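Local coordinates for protein sulfate adenylyltransferase (Allochromatium vinosum, PDB 4DNX) that catalyses the transfer of an adenylyl group from ATP to sulfate, giving adenosine 5'-phosphosulfate and diphosphate in sulfur metabolism, at residues A[212-217]-A[340-345]. Sequence-based numbering, arbitrary orientation.
Sequences CKMAME and GRVVMM
Met214 on helix 206-219 reaches across to strand 341-344, the axes of the two short segments passing 9.7 Å apart at a crossing angle of -67°. The helix packs beside the parallel sheet of the Rossmann-like ATP-sulfurylase domain, whereas the strand is an outer member of a small antiparallel sheet that follows the last parallel strand, 326-329; the contact joins the flanking helix to this outer strand. No hydrogen bond crosses it; a methionine side chain packs on strand backbone and on apolar side chains. Met214 makes the bridge: chi1 of -76° sets CG opposite the carbonyl carbon, and the chain runs out extended through SD and bends only at chi3, which lays CE against the strand backbone. Met214 CE lies 3.7 Å from Val342 O and also touches Val343 CA, with CG1 of Val342 a looser neighbour. The CB of Val343 points away from the helix, and its backbone pairs with Ala334. Thr333 of the adjoining strand touches both Met214 and Val342, while Phe328 packs on Ala215 and Met344, tying the same helix and strand to the edge of the parallel sheet. An alanine here stops at CB, which would probably open a gap between helix and strand and leave the Met344 methyl without its sulfur neighbour. The Met214 and Met344 side chains run past one another with opposite headings, Met214 SD 3.7 Å from Met344 CE.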
# COMPACT_ATOMS: atom_id res chain seq x y z
N CYS A 212 -20.29 12.36 6.87
CA CYS A 212 -19.93 11.67 5.60
C CYS A 212 -21.18 11.17 4.89
O CYS A 212 -21.32 11.36 3.68
CB CYS A 212 -18.97 10.51 5.86
SG CYS A 212 -17.31 11.08 6.27
N LYS A 213 -22.11 10.58 5.65
CA LYS A 213 -23.36 10.05 5.06
C LYS A 213 -24.26 11.14 4.50
O LYS A 213 -24.83 10.96 3.39
CB LYS A 213 -24.11 9.18 6.10
CG LYS A 213 -23.35 7.89 6.35
CD LYS A 213 -24.00 7.06 7.47
CE LYS A 213 -23.39 5.70 7.59
NZ LYS A 213 -24.06 5.06 8.81
N MET A 214 -24.39 12.26 5.23
CA MET A 214 -25.12 13.46 4.73
C MET A 214 -24.55 13.97 3.42
O MET A 214 -25.29 14.28 2.47
CB MET A 214 -25.07 14.61 5.75
CG MET A 214 -26.00 14.40 6.89
SD MET A 214 -25.78 15.83 8.03
CE MET A 214 -25.17 15.00 9.48
N ALA A 215 -23.22 14.07 3.36
CA ALA A 215 -22.54 14.53 2.15
C ALA A 215 -22.82 13.55 0.99
O ALA A 215 -23.20 13.98 -0.13
CB ALA A 215 -21.05 14.73 2.36
N MET A 216 -22.68 12.25 1.27
CA MET A 216 -22.93 11.23 0.25
C MET A 216 -24.36 11.31 -0.28
O MET A 216 -24.55 11.22 -1.50
CB MET A 216 -22.61 9.84 0.77
CG MET A 216 -21.14 9.67 1.15
SD MET A 216 -20.87 8.23 2.21
CE MET A 216 -20.91 7.05 0.90
N GLU A 217 -25.35 11.48 0.60
CA GLU A 217 -26.76 11.54 0.14
C GLU A 217 -26.99 12.81 -0.66
O GLU A 217 -27.72 12.81 -1.66
CB GLU A 217 -27.72 11.48 1.33
CG GLU A 217 -29.21 11.42 0.92
CD GLU A 217 -30.18 11.45 2.11
OE1 GLU A 217 -29.89 10.77 3.12
OE2 GLU A 217 -31.23 12.13 2.01
N GLY A 340 -34.57 11.78 15.51
CA GLY A 340 -33.86 10.55 15.90
C GLY A 340 -32.60 10.27 15.12
O GLY A 340 -32.27 9.12 14.83
N ARG A 341 -31.85 11.32 14.79
CA ARG A 341 -30.62 11.16 14.10
C ARG A 341 -29.81 12.43 14.20
O ARG A 341 -30.32 13.49 14.59
CB ARG A 341 -30.85 10.82 12.62
CG ARG A 341 -31.65 11.85 11.85
CD ARG A 341 -31.74 11.33 10.42
NE ARG A 341 -31.61 12.40 9.45
CZ ARG A 341 -32.64 13.09 8.98
NH1 ARG A 341 -33.87 12.82 9.40
NH2 ARG A 341 -32.44 14.06 8.09
N VAL A 342 -28.55 12.29 13.81
CA VAL A 342 -27.61 13.38 13.77
C VAL A 342 -27.89 14.24 12.54
O VAL A 342 -28.07 13.71 11.43
CB VAL A 342 -26.19 12.83 13.81
CG1 VAL A 342 -25.19 13.96 13.65
CG2 VAL A 342 -25.97 12.10 15.15
N VAL A 343 -27.96 15.55 12.74
CA VAL A 343 -28.19 16.49 11.63
C VAL A 343 -27.21 17.67 11.75
O VAL A 343 -26.64 17.91 12.83
CB VAL A 343 -29.64 17.02 11.60
CG1 VAL A 343 -30.63 15.89 11.30
CG2 VAL A 343 -30.03 17.73 12.93
N MET A 344 -27.03 18.39 10.64
CA MET A 344 -26.45 19.73 10.71
C MET A 344 -27.52 20.68 11.24
O MET A 344 -28.61 20.83 10.66
CB MET A 344 -25.92 20.18 9.34
CG MET A 344 -24.48 19.77 9.13
SD MET A 344 -23.91 20.12 7.46
CE MET A 344 -24.96 19.08 6.44
N MET A 345 -27.21 21.35 12.34
CA MET A 345 -28.18 22.22 13.00
C MET A 345 -28.77 23.28 12.05
O MET A 345 -29.98 23.55 12.07
CB MET A 345 -27.53 22.86 14.23
CG MET A 345 -26.97 21.83 15.22
SD MET A 345 -26.60 22.57 16.82
CE MET A 345 -24.92 23.10 16.52